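Local coordinates for protein D-glyceraldehyde dehydrogenase (NADP(+)) (Thermoplasma acidophilum, PDB 5IZD) that oxidises glyceraldehyde, its preferred substrate, to glycerate with NADP(+) in the non-phosphorylated Entner-Doudoroff pathway, acting as a homotetramer, at residues Gly319-Lys324 with Phe383-Gly388; Ala272-Ala277 with Pro365-Asn370; Ser65-Arg70 with Gly192-Val197. All coordinates share one frame; numbering follows the deposited sequence.

Contact 1 of 3, residues Gly319-Lys324 with Phe383-Gly388; sequences GPLINK and FAPVIG
Leu321 packs against Ala384 and Pro385 in the catalytic domain of this aldehyde dehydrogenase. Pro385 sits at the centre of an inverse gamma turn that leads into strand 386-392, part of a seven-stranded mixed sheet. The contact joins that turn to the loop before helix 324-339. It is small, apolar and buried.

From CB, the Leu321 side chain heads toward the turn. CG lies beside the backbone N and anti to the carbonyl carbon (chi1 -51°). CB and CG only carry the branch point towards the turn. At CG the two branches part. CD1 carries the chain on in extended form (chi2 173°). CD2 is the branch that does the touching. It comes within 4.0 Å of CD of Pro385, and the two side chains meet at a slant, neither alongside nor perpendicular. The same CD2 lies 4.2 Å from CB of Ala384, so one methyl bridges two successive residues of the turn.

Thr330 of helix 324-339 touches both Leu321 and Ala384, and therefore packs on both sides of the contact. The turn itself carries a weak backbone hydrogen bond, with Val386 N 2.8 Å from Ala384 O. Lys273 NZ adds a hydrogen bond to Val386 O and a weak one to Ala384 O.

The contact lies near the cofactor region. Leu321 is about 11 Å from the bound NADP, measured from its side chain. Phe383, just before Ala384, probably belongs to the NADP(+) site. Beyond Leu321, Asn323 is the N-cap of helix 324-339, where its OD1 accepts a hydrogen bond from Ala326 N.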
ATOM      1  N   GLY A 319       9.071  38.429  15.579  1.00 33.08           N
ATOM      2  CA  GLY A 319       7.862  39.099  16.033  1.00 32.86           C
ATOM      3  C   GLY A 319       7.553  38.996  17.511  1.00 32.49           C
ATOM      4  O   GLY A 319       8.324  38.440  18.288  1.00 32.28           O
ATOM      5  N   PRO A 320       6.403  39.534  17.908  1.00 32.31           N
ATOM      6  CA  PRO A 320       5.973  39.476  19.289  1.00 32.26           C
ATOM      7  C   PRO A 320       5.296  38.169  19.648  1.00 31.71           C
ATOM      8  O   PRO A 320       4.865  37.410  18.755  1.00 31.33           O
ATOM      9  CB  PRO A 320       4.939  40.640  19.361  1.00 32.75           C
ATOM     10  CG  PRO A 320       4.335  40.605  17.994  1.00 32.67           C
ATOM     11  CD  PRO A 320       5.508  40.388  17.103  1.00 32.58           C
ATOM     12  N   LEU A 321       5.171  37.931  20.949  1.00 31.70           N
ATOM     13  CA  LEU A 321       4.240  36.897  21.435  1.00 31.51           C
ATOM     14  C   LEU A 321       2.780  37.310  21.145  1.00 31.62           C
ATOM     15  O   LEU A 321       2.474  38.501  21.065  1.00 31.83           O
ATOM     16  CB  LEU A 321       4.445  36.638  22.917  1.00 31.82           C
ATOM     17  CG  LEU A 321       5.905  36.352  23.321  1.00 31.97           C
ATOM     18  CD1 LEU A 321       6.037  36.268  24.836  1.00 32.37           C
ATOM     19  CD2 LEU A 321       6.355  35.116  22.659  1.00 31.56           C
ATOM     20  N   ILE A 322       1.916  36.315  21.008  1.00 31.19           N
ATOM     21  CA  ILE A 322       0.535  36.491  20.602  1.00 31.42           C
ATOM     22  C   ILE A 322      -0.337  37.365  21.487  1.00 31.89           C
ATOM     23  O   ILE A 322      -1.183  38.071  20.985  1.00 31.98           O
ATOM     24  CB  ILE A 322      -0.164  35.124  20.339  1.00 31.16           C
ATOM     25  CG1 ILE A 322      -1.515  35.286  19.596  1.00 31.30           C
ATOM     26  CG2 ILE A 322      -0.256  34.252  21.601  1.00 31.14           C
ATOM     27  CD1 ILE A 322      -1.360  35.903  18.219  1.00 31.32           C
ATOM     28  N   ASN A 323      -0.150  37.319  22.793  1.00 32.04           N
ATOM     29  CA  ASN A 323      -1.024  38.085  23.678  1.00 32.54           C
ATOM     30  C   ASN A 323      -0.374  38.372  25.015  1.00 32.95           C
ATOM     31  O   ASN A 323       0.711  37.866  25.311  1.00 32.55           O
ATOM     32  CB  ASN A 323      -2.411  37.422  23.828  1.00 32.46           C
ATOM     33  CG  ASN A 323      -2.340  35.995  24.364  1.00 31.94           C
ATOM     34  OD1 ASN A 323      -1.595  35.707  25.296  1.00 32.00           O
ATOM     35  ND2 ASN A 323      -3.109  35.110  23.780  1.00 31.56           N
ATOM     36  N   LYS A 324      -1.042  39.225  25.803  1.00 33.71           N
ATOM     37  CA  LYS A 324      -0.555  39.625  27.134  1.00 34.32           C
ATOM     38  C   LYS A 324      -0.301  38.411  28.018  1.00 34.00           C
ATOM     39  O   LYS A 324       0.714  38.371  28.702  1.00 34.01           O
ATOM     40  CB  LYS A 324      -1.503  40.636  27.858  1.00 35.18           C
ATOM     41  CG  LYS A 324      -0.756  41.626  28.722  1.00 35.90           C
ATOM     42  CD  LYS A 324      -1.629  42.700  29.434  1.00 36.72           C
ATOM     43  N   PHE A 383       7.268  27.617  24.524  1.00 30.74           N
ATOM     44  CA  PHE A 383       6.545  28.221  23.401  1.00 30.47           C
ATOM     45  C   PHE A 383       6.871  29.741  23.292  1.00 30.60           C
ATOM     46  O   PHE A 383       5.965  30.565  23.197  1.00 30.72           O
ATOM     47  CB  PHE A 383       5.010  27.935  23.543  1.00 30.21           C
ATOM     48  CG  PHE A 383       4.328  27.501  22.284  1.00 29.81           C
ATOM     49  CD1 PHE A 383       4.614  26.286  21.694  1.00 29.64           C
ATOM     50  CD2 PHE A 383       3.320  28.299  21.703  1.00 30.07           C
ATOM     51  CE1 PHE A 383       3.931  25.849  20.549  1.00 29.33           C
ATOM     52  CE2 PHE A 383       2.650  27.883  20.556  1.00 29.77           C
ATOM     53  CZ  PHE A 383       2.945  26.648  19.980  1.00 29.29           C
ATOM     54  N   ALA A 384       8.176  30.088  23.340  1.00 30.27           N
ATOM     55  CA  ALA A 384       8.612  31.499  23.466  1.00 30.29           C
ATOM     56  C   ALA A 384      10.120  31.495  23.179  1.00 30.14           C
ATOM     57  O   ALA A 384      10.696  30.416  23.059  1.00 29.78           O
ATOM     58  CB  ALA A 384       8.287  32.047  24.841  1.00 30.60           C
ATOM     59  N   PRO A 385      10.761  32.668  23.027  1.00 30.20           N
ATOM     60  CA  PRO A 385      12.135  32.650  22.496  1.00 30.24           C
ATOM     61  C   PRO A 385      13.243  32.396  23.563  1.00 30.51           C
ATOM     62  O   PRO A 385      14.204  33.142  23.666  1.00 30.82           O
ATOM     63  CB  PRO A 385      12.244  34.032  21.837  1.00 30.57           C
ATOM     64  CG  PRO A 385      11.407  34.879  22.724  1.00 30.82           C
ATOM     65  CD  PRO A 385      10.216  34.041  23.072  1.00 30.48           C
ATOM     66  N   VAL A 386      13.098  31.303  24.303  1.00 30.22           N
ATOM     67  CA  VAL A 386      13.867  31.016  25.490  1.00 30.60           C
ATOM     68  C   VAL A 386      14.383  29.568  25.364  1.00 30.52           C
ATOM     69  O   VAL A 386      13.600  28.674  25.043  1.00 29.88           O
ATOM     70  CB  VAL A 386      12.980  31.055  26.765  1.00 30.67           C
ATOM     71  CG1 VAL A 386      13.805  30.753  28.005  1.00 31.08           C
ATOM     72  CG2 VAL A 386      12.237  32.377  26.924  1.00 30.89           C
ATOM     73  N   ILE A 387      15.663  29.331  25.636  1.00 31.14           N
ATOM     74  CA  ILE A 387      16.184  27.978  25.601  1.00 31.32           C
ATOM     75  C   ILE A 387      17.317  27.833  26.615  1.00 32.25           C
ATOM     76  O   ILE A 387      18.090  28.743  26.821  1.00 32.57           O
ATOM     77  CB  ILE A 387      16.601  27.582  24.156  1.00 31.12           C
ATOM     78  CG1 ILE A 387      16.922  26.071  24.046  1.00 31.01           C
ATOM     79  CG2 ILE A 387      17.806  28.394  23.681  1.00 31.59           C
ATOM     80  CD1 ILE A 387      16.898  25.524  22.629  1.00 30.62           C
ATOM     81  N   GLY A 388      17.386  26.664  27.262  1.00 32.78           N
ATOM     82  CA  GLY A 388      18.532  26.257  28.080  1.00 33.60           C
ATOM     83  C   GLY A 388      19.385  25.295  27.311  1.00 33.91           C
ATOM     84  O   GLY A 388      18.856  24.577  26.423  1.00 33.32           O
TER

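Contact 2 of 3, residues Ala272-Ala277 with Pro365-Asn370; sequences AKYWNA and PTIIGN
The ring of Tyr274 meets Pro365 obliquely, and the two side chains run roughly perpendicular. One face of the ring carries CG of the neighbouring Lys273, 3.4 Å above the plane and nearer the edge of the ring than its centre. This is helix-on-sheet packing in the alpha/beta catalytic domain of an aldehyde dehydrogenase. Tyr274 lies on helix 262-274. Pro365 leads into strand 366-369, which runs parallel to strand 386-392 and antiparallel to strand 343-346.

CB of Pro365 makes the close approach. It is 3.5 Å from CE1 of Tyr274 and 3.6 Å from OH of Tyr274. It thus lies alongside the outer part of the ring, between a ring carbon and the hydroxyl. CG of Pro365 stands further off, 4.0 Å from Tyr274 CE1.

Ile367 comes to the hydroxyl end. Its CB does not point at the helix, yet the tip of the side chain does come near. CG1 lies beside the backbone N (chi1 -57°), and both CG1 and CD1 of Ile367 are 4.0 Å from OH of Tyr274. The hydroxyl is buried among these carbons, and its polar need is met by a hydrogen bond with OG of Ser305. Ser305 and Phe301, both on helix 294-305, also touch Ile367. That helix therefore packs on both partners of the contact.

Trp275 is the first residue to leave helical backbone angles. The chain then runs on toward Cys281, the probable active-site cysteine, found here as 3-sulfinoalanine. Asn276 and Ala277 both take positive phi. Residues 274-277 form a type II beta turn, closed by a backbone hydrogen bond of 2.8 Å from Ala277 N to Tyr274 O.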
ATOM      1  N   ALA A 272      15.154  27.278  14.410  1.00 28.76           N
ATOM      2  CA  ALA A 272      14.351  26.438  15.274  1.00 28.42           C
ATOM      3  C   ALA A 272      13.913  27.114  16.563  1.00 28.53           C
ATOM      4  O   ALA A 272      12.829  26.830  17.064  1.00 28.14           O
ATOM      5  CB  ALA A 272      15.068  25.084  15.548  1.00 28.43           C
ATOM      6  N   LYS A 273      14.725  28.042  17.084  1.00 29.07           N
ATOM      7  CA  LYS A 273      14.344  28.778  18.255  1.00 29.31           C
ATOM      8  C   LYS A 273      13.482  30.008  17.951  1.00 29.48           C
ATOM      9  O   LYS A 273      12.543  30.300  18.677  1.00 29.47           O
ATOM     10  CB  LYS A 273      15.556  29.278  19.012  1.00 29.76           C
ATOM     11  CG  LYS A 273      15.236  29.881  20.378  1.00 29.94           C
ATOM     12  CD  LYS A 273      14.626  28.891  21.354  1.00 29.70           C
ATOM     13  CE  LYS A 273      13.127  28.964  21.436  1.00 29.36           C
ATOM     14  NZ  LYS A 273      12.575  27.939  22.341  1.00 29.19           N
ATOM     15  N   TYR A 274      13.851  30.777  16.940  1.00 29.88           N
ATOM     16  CA  TYR A 274      13.289  32.121  16.793  1.00 30.21           C
ATOM     17  C   TYR A 274      12.240  32.262  15.758  1.00 30.03           C
ATOM     18  O   TYR A 274      11.549  33.273  15.762  1.00 30.22           O
ATOM     19  CB  TYR A 274      14.392  33.198  16.608  1.00 30.74           C
ATOM     20  CG  TYR A 274      15.390  33.144  17.696  1.00 31.06           C
ATOM     21  CD1 TYR A 274      14.982  33.229  19.031  1.00 31.16           C
ATOM     22  CD2 TYR A 274      16.745  32.976  17.426  1.00 31.35           C
ATOM     23  CE1 TYR A 274      15.905  33.177  20.067  1.00 31.55           C
ATOM     24  CE2 TYR A 274      17.666  32.938  18.437  1.00 31.71           C
ATOM     25  CZ  TYR A 274      17.269  33.013  19.757  1.00 31.84           C
ATOM     26  OH  TYR A 274      18.205  32.945  20.805  1.00 32.28           O
ATOM     27  N   TRP A 275      12.074  31.286  14.889  1.00 29.87           N
ATOM     28  CA  TRP A 275      10.988  31.321  13.920  1.00 30.06           C
ATOM     29  C   TRP A 275       9.698  31.385  14.686  1.00 29.53           C
ATOM     30  O   TRP A 275       9.535  30.680  15.674  1.00 28.94           O
ATOM     31  CB  TRP A 275      11.037  30.109  13.057  1.00 30.13           C
ATOM     32  CG  TRP A 275      10.123  29.996  11.867  1.00 30.66           C
ATOM     33  CD1 TRP A 275      10.091  30.804  10.739  1.00 31.28           C
ATOM     34  CD2 TRP A 275       9.164  28.964  11.636  1.00 30.54           C
ATOM     35  NE1 TRP A 275       9.185  30.304   9.826  1.00 31.31           N
ATOM     36  CE2 TRP A 275       8.622  29.166  10.341  1.00 30.72           C
ATOM     37  CE3 TRP A 275       8.735  27.858  12.378  1.00 30.41           C
ATOM     38  CZ2 TRP A 275       7.674  28.310   9.788  1.00 30.45           C
ATOM     39  CZ3 TRP A 275       7.771  26.978  11.805  1.00 29.99           C
ATOM     40  CH2 TRP A 275       7.260  27.225  10.537  1.00 30.10           C
ATOM     41  N   ASN A 276       8.881  32.377  14.320  1.00 29.66           N
ATOM     42  CA  ASN A 276       7.613  32.652  14.996  1.00 29.53           C
ATOM     43  C   ASN A 276       7.808  32.899  16.489  1.00 29.44           C
ATOM     44  O   ASN A 276       6.954  32.557  17.305  1.00 29.05           O
ATOM     45  CB  ASN A 276       6.608  31.498  14.772  1.00 29.35           C
ATOM     46  CG  ASN A 276       5.160  31.976  14.862  1.00 29.69           C
ATOM     47  OD1 ASN A 276       4.882  33.156  14.658  1.00 30.07           O
ATOM     48  ND2 ASN A 276       4.246  31.077  15.221  1.00 29.44           N
ATOM     49  N   ALA A 277       8.940  33.521  16.842  1.00 29.73           N
ATOM     50  CA  ALA A 277       9.284  33.784  18.237  1.00 30.03           C
ATOM     51  C   ALA A 277       9.250  32.522  19.175  1.00 29.84           C
ATOM     52  O   ALA A 277       8.958  32.652  20.376  1.00 29.89           O
ATOM     53  CB  ALA A 277       8.388  34.874  18.796  1.00 30.32           C
ATOM     54  N   PRO A 365      15.195  37.371  22.732  1.00 32.59           N
ATOM     55  CA  PRO A 365      15.870  36.078  22.737  1.00 32.39           C
ATOM     56  C   PRO A 365      16.610  35.816  24.062  1.00 32.77           C
ATOM     57  O   PRO A 365      17.370  36.681  24.552  1.00 33.34           O
ATOM     58  CB  PRO A 365      16.878  36.221  21.583  1.00 32.60           C
ATOM     59  CG  PRO A 365      16.199  37.128  20.638  1.00 32.51           C
ATOM     60  CD  PRO A 365      15.590  38.169  21.554  1.00 32.75           C
ATOM     61  N   THR A 366      16.336  34.678  24.676  1.00 32.50           N
ATOM     62  CA  THR A 366      16.794  34.396  26.016  1.00 32.94           C
ATOM     63  C   THR A 366      17.507  32.995  26.066  1.00 33.15           C
ATOM     64  O   THR A 366      16.902  31.986  25.706  1.00 32.28           O
ATOM     65  CB  THR A 366      15.637  34.438  27.005  1.00 32.79           C
ATOM     66  OG1 THR A 366      14.998  35.730  26.968  1.00 32.89           O
ATOM     67  CG2 THR A 366      16.141  34.129  28.416  1.00 33.20           C
ATOM     68  N   ILE A 367      18.766  33.000  26.515  1.00 34.10           N
ATOM     69  CA  ILE A 367      19.634  31.833  26.499  1.00 34.97           C
ATOM     70  C   ILE A 367      20.099  31.609  27.929  1.00 36.06           C
ATOM     71  O   ILE A 367      20.566  32.546  28.590  1.00 36.73           O
ATOM     72  CB  ILE A 367      20.826  32.011  25.524  1.00 35.23           C
ATOM     73  CG1 ILE A 367      20.321  32.300  24.091  1.00 34.77           C
ATOM     74  CG2 ILE A 367      21.709  30.768  25.497  1.00 35.29           C
ATOM     75  CD1 ILE A 367      21.340  33.061  23.267  1.00 35.18           C
ATOM     76  N   ILE A 368      19.885  30.395  28.407  1.00 36.51           N
ATOM     77  CA  ILE A 368      20.137  29.985  29.774  1.00 37.79           C
ATOM     78  C   ILE A 368      21.182  28.846  29.887  1.00 39.06           C
ATOM     79  O   ILE A 368      21.037  27.844  29.180  1.00 38.31           O
ATOM     80  CB  ILE A 368      18.814  29.518  30.384  1.00 37.57           C
ATOM     81  CG1 ILE A 368      17.832  30.702  30.436  1.00 37.70           C
ATOM     82  CG2 ILE A 368      19.023  28.917  31.761  1.00 38.29           C
ATOM     83  CD1 ILE A 368      16.554  30.357  31.138  1.00 37.65           C
ATOM     84  N   GLY A 369      22.172  28.990  30.787  1.00 41.18           N
ATOM     85  CA  GLY A 369      23.121  27.884  31.228  1.00 43.57           C
ATOM     86  C   GLY A 369      22.820  27.291  32.612  1.00 45.52           C
ATOM     87  O   GLY A 369      22.154  27.937  33.476  1.00 47.52           O
ATOM     88  N   ASN A 370      23.305  26.073  32.835  1.00 48.40           N
ATOM     89  CA  ASN A 370      23.148  25.313  34.117  1.00 49.88           C
ATOM     90  C   ASN A 370      21.727  25.255  34.758  1.00 50.97           C
ATOM     91  O   ASN A 370      21.531  25.632  35.927  1.00 52.43           O
TER

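Contact 3 of 3, residues Ser65-Arg70 with Gly192-Val197; sequences SKIIYR and GVPKGV
Ile67 packs its side chain over the loop Gly192-Pro194, where helix 178-190 ends in a Schellman motif. That helix is the crossover of a beta-alpha-beta unit in the Rossmann-like, NADP-binding part of the protein. It links the parallel strands 168-172 and 198-200. Ile67 belongs to the long helix 39-77.

The two branches of Ile67 reach different residues. CG2 lies 3.8 Å from CG2 of Val193 and 3.7 Å from its backbone N. The other branch is extended at its end (chi2 164°), which carries CD1 to 3.9 Å from O of Gly192. CD1 is also near CD of Pro194, at 4.4 Å. The side chains of Ile67 and Val193 stand nearly square to each other.

In the next shell, Trp56, about three turns earlier on helix 39-77, touches Ile67, Pro194 and Val197. Arg70, one turn after Ile67, folds one guanidinium face back over CA of Ile67, which sits nearer the margin of the group than its middle. Its NH1 bonds to O of Ala191, tying helix 39-77 to the end of helix 178-190. Gly192 has positive phi (102°), as the Schellman motif requires. Beyond it, residues 194-197 form a beta turn, closed by Val197 N to Pro194 O at 3.1 Å.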
ATOM      1  N   SER A  65     -12.428  17.796  -5.580  1.00 32.29           N
ATOM      2  CA  SER A  65     -11.126  18.330  -5.883  1.00 32.19           C
ATOM      3  C   SER A  65     -11.196  19.535  -6.781  1.00 32.93           C
ATOM      4  O   SER A  65     -10.390  20.391  -6.605  1.00 32.87           O
ATOM      5  CB  SER A  65     -10.133  17.300  -6.464  1.00 31.83           C
ATOM      6  OG  SER A  65     -10.397  16.999  -7.818  1.00 32.45           O
ATOM      7  N   LYS A  66     -12.113  19.599  -7.735  1.00 33.82           N
ATOM      8  CA  LYS A  66     -12.174  20.774  -8.653  1.00 35.03           C
ATOM      9  C   LYS A  66     -12.500  22.083  -7.912  1.00 34.99           C
ATOM     10  O   LYS A  66     -11.904  23.157  -8.215  1.00 35.43           O
ATOM     11  CB  LYS A  66     -13.195  20.567  -9.759  1.00 36.22           C
ATOM     12  CG  LYS A  66     -12.780  19.465 -10.741  1.00 36.81           C
ATOM     13  CD  LYS A  66     -13.775  19.285 -11.888  1.00 38.10           C
ATOM     14  CE  LYS A  66     -13.252  18.193 -12.811  1.00 38.55           C
ATOM     15  NZ  LYS A  66     -14.346  17.795 -13.726  1.00 39.59           N
ATOM     16  N   ILE A  67     -13.433  21.970  -6.961  1.00 34.56           N
ATOM     17  CA  ILE A  67     -13.837  23.076  -6.056  1.00 34.59           C
ATOM     18  C   ILE A  67     -12.648  23.458  -5.161  1.00 33.76           C
ATOM     19  O   ILE A  67     -12.350  24.632  -5.016  1.00 34.02           O
ATOM     20  CB  ILE A  67     -15.031  22.681  -5.154  1.00 34.46           C
ATOM     21  CG1 ILE A  67     -16.292  22.457  -5.979  1.00 35.24           C
ATOM     22  CG2 ILE A  67     -15.252  23.751  -4.089  1.00 34.62           C
ATOM     23  CD1 ILE A  67     -17.413  21.706  -5.246  1.00 35.07           C
ATOM     24  N   ILE A  68     -11.946  22.469  -4.611  1.00 32.63           N
ATOM     25  CA  ILE A  68     -10.793  22.760  -3.760  1.00 31.94           C
ATOM     26  C   ILE A  68      -9.648  23.429  -4.541  1.00 32.25           C
ATOM     27  O   ILE A  68      -8.980  24.374  -3.985  1.00 31.78           O
ATOM     28  CB  ILE A  68     -10.290  21.496  -3.020  1.00 31.11           C
ATOM     29  CG1 ILE A  68     -11.354  20.978  -2.038  1.00 30.84           C
ATOM     30  CG2 ILE A  68      -8.950  21.721  -2.310  1.00 30.54           C
ATOM     31  CD1 ILE A  68     -11.223  19.513  -1.700  1.00 30.46           C
ATOM     32  N   TYR A  69      -9.420  22.985  -5.789  1.00 32.48           N
ATOM     33  CA  TYR A  69      -8.395  23.620  -6.649  1.00 33.15           C
ATOM     34  C   TYR A  69      -8.718  25.112  -6.988  1.00 34.47           C
ATOM     35  O   TYR A  69      -7.842  25.971  -7.013  1.00 34.16           O
ATOM     36  CB  TYR A  69      -8.176  22.845  -7.964  1.00 33.28           C
ATOM     37  CG  TYR A  69      -7.409  21.506  -7.874  1.00 32.58           C
ATOM     38  CD1 TYR A  69      -6.158  21.418  -7.270  1.00 32.01           C
ATOM     39  CD2 TYR A  69      -7.944  20.338  -8.445  1.00 32.58           C
ATOM     40  CE1 TYR A  69      -5.440  20.221  -7.266  1.00 31.59           C
ATOM     41  CE2 TYR A  69      -7.264  19.114  -8.405  1.00 32.04           C
ATOM     42  CZ  TYR A  69      -6.022  19.054  -7.803  1.00 31.54           C
ATOM     43  OH  TYR A  69      -5.334  17.869  -7.796  1.00 31.01           O
ATOM     44  N   ARG A  70      -9.992  25.385  -7.190  1.00 35.95           N
ATOM     45  CA  ARG A  70     -10.527  26.705  -7.462  1.00 37.85           C
ATOM     46  C   ARG A  70     -10.172  27.585  -6.263  1.00 36.99           C
ATOM     47  O   ARG A  70      -9.592  28.605  -6.441  1.00 37.31           O
ATOM     48  CB  ARG A  70     -12.021  26.618  -7.669  1.00 40.20           C
ATOM     49  CG  ARG A  70     -12.589  27.641  -8.637  1.00 43.41           C
ATOM     50  CD  ARG A  70     -13.503  26.971  -9.661  1.00 46.07           C
ATOM     51  NE  ARG A  70     -14.708  26.526  -9.018  1.00 47.05           N
ATOM     52  CZ  ARG A  70     -15.396  25.465  -9.370  1.00 48.78           C
ATOM     53  NH1 ARG A  70     -16.482  25.155  -8.701  1.00 49.17           N
ATOM     54  NH2 ARG A  70     -15.004  24.736 -10.397  1.00 49.90           N
ATOM     55  N   GLY A 192     -17.151  27.816  -4.689  1.00 39.78           N
ATOM     56  CA  GLY A 192     -18.334  26.950  -4.897  1.00 39.93           C
ATOM     57  C   GLY A 192     -18.622  25.821  -3.911  1.00 39.45           C
ATOM     58  O   GLY A 192     -19.426  24.935  -4.225  1.00 39.40           O
ATOM     59  N   VAL A 193     -18.013  25.821  -2.720  1.00 38.76           N
ATOM     60  CA  VAL A 193     -18.391  24.810  -1.707  1.00 38.38           C
ATOM     61  C   VAL A 193     -19.911  24.897  -1.469  1.00 38.67           C
ATOM     62  O   VAL A 193     -20.371  25.933  -1.139  1.00 38.82           O
ATOM     63  CB  VAL A 193     -17.650  24.999  -0.361  1.00 37.71           C
ATOM     64  CG1 VAL A 193     -18.240  24.099   0.714  1.00 37.46           C
ATOM     65  CG2 VAL A 193     -16.194  24.668  -0.544  1.00 37.39           C
ATOM     66  N   PRO A 194     -20.661  23.792  -1.619  1.00 38.74           N
ATOM     67  CA  PRO A 194     -22.110  23.893  -1.407  1.00 39.19           C
ATOM     68  C   PRO A 194     -22.525  24.257   0.034  1.00 38.99           C
ATOM     69  O   PRO A 194     -21.737  24.029   0.991  1.00 37.62           O
ATOM     70  CB  PRO A 194     -22.633  22.501  -1.763  1.00 39.16           C
ATOM     71  CG  PRO A 194     -21.536  21.794  -2.475  1.00 38.82           C
ATOM     72  CD  PRO A 194     -20.252  22.419  -1.943  1.00 38.26           C
ATOM     73  N   LYS A 195     -23.777  24.730   0.193  1.00 39.29           N
ATOM     74  CA  LYS A 195     -24.276  25.203   1.499  1.00 39.49           C
ATOM     75  C   LYS A 195     -24.356  24.058   2.500  1.00 38.63           C
ATOM     76  O   LYS A 195     -24.772  22.957   2.186  1.00 39.12           O
ATOM     77  CB  LYS A 195     -25.625  26.026   1.391  1.00 41.01           C
ATOM     78  CG  LYS A 195     -26.902  25.233   1.635  1.00 41.58           C
ATOM     79  CD  LYS A 195     -28.178  26.041   1.591  1.00 42.68           C
ATOM     80  CE  LYS A 195     -29.344  25.183   2.059  1.00 43.14           C
ATOM     81  N   GLY A 196     -23.881  24.300   3.708  1.00 37.75           N
ATOM     82  CA  GLY A 196     -23.789  23.254   4.733  1.00 36.68           C
ATOM     83  C   GLY A 196     -22.480  22.485   4.778  1.00 35.24           C
ATOM     84  O   GLY A 196     -22.174  21.922   5.797  1.00 34.95           O
ATOM     85  N   VAL A 197     -21.722  22.435   3.682  1.00 34.60           N
ATOM     86  CA  VAL A 197     -20.510  21.606   3.618  1.00 33.54           C
ATOM     87  C   VAL A 197     -19.418  22.175   4.507  1.00 32.82           C
ATOM     88  O   VAL A 197     -18.648  21.420   5.083  1.00 32.33           O
ATOM     89  CB  VAL A 197     -20.016  21.420   2.176  1.00 33.49           C
ATOM     90  CG1 VAL A 197     -18.651  20.678   2.119  1.00 32.76           C
ATOM     91  CG2 VAL A 197     -21.045  20.631   1.416  1.00 33.84           C
TER

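Contacts 1 and 2 are neighbours, with centres 9 Å apart. Both are buried in the catalytic domain and both use the same sheet. Strands 386-392 and 366-369 are adjacent in it, and Pro385 O probably bonds to Thr366 N. Contact 3 lies on the opposite side of the chain's centre, about 37 Å from contact 1 and 41 Å from contact 2, centre to centre. It is only partly buried and stays away from the annotated sites. All three rest on apolar packing. Contact 1 is purely aliphatic, contact 2 brings in an aromatic ring with a buried hydroxyl, and contact 3 sets an isoleucine against a helix end beside an exposed arginine.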